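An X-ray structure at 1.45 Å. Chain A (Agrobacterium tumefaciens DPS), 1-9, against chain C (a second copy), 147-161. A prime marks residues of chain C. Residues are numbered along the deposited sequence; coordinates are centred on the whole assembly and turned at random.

Chain A 1-9: MKTHKTKND
Chain C 147-161: LDKSLWFLEAHVQEK

The N-terminal tail of chain A, with no regular helix or strand, lies in a mostly extended conformation (His4 phi/psi -104/142, Lys5 -73/138) along a chain C helix and the loop that follows. The helix, begun earlier in the chain, runs from 147 to about 156 with i to i-4 bonds such as Glu155′ N to Leu151′ O at 2.8 Å. The two run antiparallel: the CA atoms of His4 and Gln159′ are 7.2 Å apart, those of Thr6 and Glu155′ 7.0 Å, and those of Asn8 and Asp148′ 7.2 Å. Together the stretches bury 401 Å², to which Gln159′ and Glu155′ contribute most.

Glu155′, on the helix with CB toward the tail (chi1 m, chi2 t, chi3 147°), spreads its carboxylate across two donors. Its OE1 accepts the backbone N of Lys7 at 2.8 Å, nearly straight at 164°, while its OE2 takes the hydroxyl OG1 of Thr6 at a very short 2.5 Å. A carboxylate suits this place because its two oxygens can serve a backbone amide and a side-chain hydroxyl at once. Thr6 (chi1 t, phi/psi -146/153) also accepts: Asn8 N donates to Thr6 OG1 at 3.1 Å across a local turn, with Lys7 between them at phi/psi -74/-19.

Gln159′ (chi1 m, chi2 t, chi3 -34°), its CB also toward the tail, offers the complementary chemistry: a carboxamide carries an NH2 donor for a backbone carbonyl. Its NE2 donates to the backbone O of Lys5 at 3.0 Å and 171°, and lies 3.8 Å from CB of His4. A water joins His4 ND1 (2.6 Å) to Gln159′ O (3.2 Å), donating to the latter.

One turn back from Glu155′, Leu151′ (t, p) supplies an apolar surface; its CD2 lies 4.2 Å from Asn8 CB and 4.3 Å from Lys7 CB. At the tail's other end, Lys2 (p, t, t, t) extends NZ to OE2 of Glu160′ (m, m, chi3 -10°), forming a 3.2 Å salt bridge. The long side chain of Lys2 lets its charged end reach the carboxylate of Glu160′ from an exposed residue.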

# COMPACT_ATOMS: atom_id res chain seq x y z
N MET A 1 12.98 -42.41 9.24
CA MET A 1 13.14 -41.40 8.14
C MET A 1 13.61 -42.10 6.88
O MET A 1 13.90 -43.30 6.91
CB MET A 1 14.10 -40.30 8.56
CG MET A 1 13.58 -39.38 9.66
SD MET A 1 14.81 -38.12 10.05
CE MET A 1 15.83 -38.95 11.26
N LYS A 2 13.68 -41.38 5.76
CA LYS A 2 14.09 -41.96 4.50
C LYS A 2 14.41 -40.85 3.50
O LYS A 2 13.87 -39.76 3.64
CB LYS A 2 13.02 -42.87 3.89
CG LYS A 2 11.90 -42.19 3.12
CD LYS A 2 10.80 -43.19 2.80
CE LYS A 2 9.86 -42.73 1.70
NZ LYS A 2 8.54 -43.42 1.84
N THR A 3 15.26 -41.19 2.55
CA THR A 3 15.74 -40.34 1.47
C THR A 3 14.73 -40.21 0.34
O THR A 3 14.12 -41.19 -0.12
CB THR A 3 17.04 -40.99 0.94
OG1 THR A 3 18.07 -40.91 1.94
CG2 THR A 3 17.59 -40.32 -0.31
N HIS A 4 14.48 -38.97 -0.13
CA HIS A 4 13.49 -38.84 -1.21
C HIS A 4 14.22 -38.60 -2.52
O HIS A 4 15.29 -37.97 -2.55
CB HIS A 4 12.53 -37.66 -0.89
CG HIS A 4 11.72 -37.97 0.35
ND1 HIS A 4 10.56 -38.72 0.26
CD2 HIS A 4 11.89 -37.66 1.64
CE1 HIS A 4 10.06 -38.87 1.48
NE2 HIS A 4 10.84 -38.23 2.32
N LYS A 5 13.70 -39.18 -3.59
CA LYS A 5 14.30 -39.04 -4.90
C LYS A 5 14.08 -37.65 -5.50
O LYS A 5 12.99 -37.07 -5.47
CB LYS A 5 13.69 -40.09 -5.84
CG LYS A 5 14.17 -41.50 -5.39
CD LYS A 5 13.52 -42.52 -6.31
CE LYS A 5 12.87 -43.70 -5.63
NZ LYS A 5 11.84 -44.32 -6.56
N THR A 6 15.18 -37.17 -6.10
CA THR A 6 15.06 -35.87 -6.78
C THR A 6 15.95 -35.84 -8.02
O THR A 6 17.03 -36.47 -8.04
CB THR A 6 15.40 -34.72 -5.84
OG1 THR A 6 15.41 -33.47 -6.52
CG2 THR A 6 16.76 -34.85 -5.15
N LYS A 7 15.56 -35.04 -8.98
CA LYS A 7 16.31 -34.77 -10.22
C LYS A 7 17.50 -33.87 -9.87
O LYS A 7 18.44 -33.76 -10.66
CB LYS A 7 15.48 -34.07 -11.27
CG LYS A 7 14.23 -34.70 -11.87
CD LYS A 7 14.59 -36.02 -12.56
CE LYS A 7 13.34 -36.59 -13.26
NZ LYS A 7 13.72 -37.84 -13.98
N ASN A 8 17.50 -33.17 -8.74
CA ASN A 8 18.61 -32.35 -8.26
C ASN A 8 19.93 -33.13 -8.33
O ASN A 8 20.00 -34.16 -7.64
CB ASN A 8 18.32 -31.84 -6.85
CG ASN A 8 19.28 -30.79 -6.41
OD1 ASN A 8 18.92 -29.65 -5.90
ND2 ASN A 8 20.55 -31.05 -6.53
N ASP A 9 20.90 -32.70 -9.14
CA ASP A 9 22.10 -33.56 -9.37
C ASP A 9 23.28 -33.22 -8.50
O ASP A 9 24.42 -33.67 -8.81
CB ASP A 9 22.48 -33.56 -10.85
CG ASP A 9 23.11 -32.30 -11.39
OD1 ASP A 9 23.29 -31.32 -10.65
OD2 ASP A 9 23.50 -32.24 -12.59
N LEU C 147 15.22 -22.10 -8.61
CA LEU C 147 14.98 -23.31 -9.41
C LEU C 147 14.94 -24.57 -8.54
O LEU C 147 14.12 -25.43 -8.76
CB LEU C 147 16.06 -23.44 -10.50
CG LEU C 147 15.74 -22.55 -11.73
CD1 LEU C 147 17.05 -22.26 -12.48
CD2 LEU C 147 14.69 -23.24 -12.60
N ASP C 148 15.87 -24.65 -7.58
CA ASP C 148 15.88 -25.83 -6.70
C ASP C 148 14.64 -25.86 -5.83
O ASP C 148 14.11 -26.95 -5.54
CB ASP C 148 17.15 -25.87 -5.86
CG ASP C 148 18.36 -26.37 -6.61
OD1 ASP C 148 19.39 -26.54 -5.93
OD2 ASP C 148 18.30 -26.60 -7.85
N LYS C 149 14.14 -24.69 -5.38
CA LYS C 149 12.90 -24.70 -4.58
C LYS C 149 11.70 -25.04 -5.45
O LYS C 149 10.84 -25.77 -4.97
CB LYS C 149 12.74 -23.28 -3.95
CG LYS C 149 11.44 -23.22 -3.09
CD LYS C 149 11.49 -22.03 -2.13
CE LYS C 149 10.09 -21.91 -1.50
NZ LYS C 149 10.13 -20.84 -0.44
N SER C 150 11.69 -24.51 -6.67
CA SER C 150 10.56 -24.85 -7.52
C SER C 150 10.56 -26.31 -7.88
O SER C 150 9.49 -26.96 -7.95
CB SER C 150 10.60 -24.00 -8.83
OG SER C 150 10.57 -22.62 -8.45
N LEU C 151 11.75 -26.87 -8.15
CA LEU C 151 11.86 -28.32 -8.42
C LEU C 151 11.35 -29.16 -7.23
O LEU C 151 10.54 -30.08 -7.48
CB LEU C 151 13.33 -28.63 -8.75
CG LEU C 151 13.60 -30.13 -8.99
CD1 LEU C 151 12.89 -30.68 -10.22
CD2 LEU C 151 15.12 -30.36 -9.08
N TRP C 152 11.68 -28.75 -6.03
CA TRP C 152 11.16 -29.49 -4.84
C TRP C 152 9.66 -29.34 -4.81
O TRP C 152 8.93 -30.35 -4.56
CB TRP C 152 11.84 -28.90 -3.59
CG TRP C 152 11.05 -29.10 -2.33
CD1 TRP C 152 10.44 -30.25 -1.90
CD2 TRP C 152 10.75 -28.10 -1.35
NE1 TRP C 152 9.79 -30.05 -0.71
CE2 TRP C 152 9.94 -28.73 -0.34
CE3 TRP C 152 11.07 -26.74 -1.18
CZ2 TRP C 152 9.48 -28.04 0.77
CZ3 TRP C 152 10.61 -26.05 -0.07
CH2 TRP C 152 9.84 -26.73 0.87
N PHE C 153 9.12 -28.11 -4.97
CA PHE C 153 7.66 -27.99 -4.96
C PHE C 153 6.99 -28.95 -5.93
O PHE C 153 5.98 -29.55 -5.61
CB PHE C 153 7.23 -26.54 -5.26
CG PHE C 153 7.26 -25.63 -4.05
CD1 PHE C 153 6.63 -24.40 -4.18
CD2 PHE C 153 7.87 -25.89 -2.83
CE1 PHE C 153 6.58 -23.46 -3.17
CE2 PHE C 153 7.82 -24.97 -1.80
CZ PHE C 153 7.18 -23.78 -1.95
N LEU C 154 7.53 -29.04 -7.18
CA LEU C 154 6.89 -29.96 -8.10
C LEU C 154 7.08 -31.43 -7.66
O LEU C 154 6.09 -32.18 -7.71
CB LEU C 154 7.54 -29.75 -9.50
CG LEU C 154 7.28 -28.40 -10.21
CD1 LEU C 154 8.33 -28.31 -11.33
CD2 LEU C 154 5.87 -28.34 -10.76
N GLU C 155 8.30 -31.79 -7.28
CA GLU C 155 8.55 -33.20 -6.90
C GLU C 155 7.77 -33.59 -5.66
O GLU C 155 7.30 -34.75 -5.59
CB GLU C 155 10.04 -33.44 -6.63
CG GLU C 155 10.81 -33.40 -7.98
CD GLU C 155 12.30 -33.58 -7.77
OE1 GLU C 155 12.90 -34.19 -8.72
OE2 GLU C 155 12.96 -33.11 -6.85
N ALA C 156 7.56 -32.66 -4.74
CA ALA C 156 6.79 -33.01 -3.54
C ALA C 156 5.37 -33.43 -3.85
O ALA C 156 4.79 -34.21 -3.05
CB ALA C 156 6.79 -31.85 -2.56
N HIS C 157 4.79 -33.03 -4.98
CA HIS C 157 3.44 -33.43 -5.34
C HIS C 157 3.43 -34.89 -5.78
O HIS C 157 2.32 -35.46 -5.76
CB HIS C 157 2.93 -32.54 -6.49
CG HIS C 157 2.47 -31.17 -6.12
ND1 HIS C 157 3.28 -30.06 -6.01
CD2 HIS C 157 1.25 -30.70 -5.83
CE1 HIS C 157 2.59 -29.01 -5.63
NE2 HIS C 157 1.32 -29.34 -5.49
N VAL C 158 4.54 -35.42 -6.23
CA VAL C 158 4.52 -36.80 -6.77
C VAL C 158 5.31 -37.76 -5.92
O VAL C 158 5.25 -38.99 -6.24
CB VAL C 158 4.98 -36.85 -8.26
CG1 VAL C 158 4.17 -35.85 -9.08
CG2 VAL C 158 6.47 -36.64 -8.37
N GLN C 159 6.01 -37.35 -4.89
CA GLN C 159 6.87 -38.20 -4.05
C GLN C 159 6.04 -39.10 -3.14
O GLN C 159 6.59 -40.13 -2.67
CB GLN C 159 7.98 -37.49 -3.31
CG GLN C 159 9.10 -36.84 -4.12
CD GLN C 159 9.86 -35.76 -3.44
OE1 GLN C 159 9.34 -34.99 -2.64
NE2 GLN C 159 11.17 -35.51 -3.65
N GLU C 160 4.79 -38.83 -2.94
CA GLU C 160 3.84 -39.68 -2.23
C GLU C 160 2.50 -39.57 -2.93
O GLU C 160 2.20 -38.55 -3.57
CB GLU C 160 3.75 -39.34 -0.74
CG GLU C 160 4.98 -39.59 0.10
CD GLU C 160 5.15 -41.07 0.43
OE1 GLU C 160 4.16 -41.79 0.14
OE2 GLU C 160 6.22 -41.44 0.94
N LYS C 161 1.64 -40.57 -2.84
CA LYS C 161 0.32 -40.61 -3.43
C LYS C 161 -0.81 -40.06 -2.55
O LYS C 161 -1.93 -39.84 -3.04
CB LYS C 161 -0.08 -42.06 -3.73
CG LYS C 161 0.81 -42.94 -4.59
CD LYS C 161 0.16 -44.32 -4.67
CE LYS C 161 -0.01 -44.86 -6.08
NZ LYS C 161 -0.06 -46.37 -6.07
O HOH W 1 9.48 -40.46 -1.36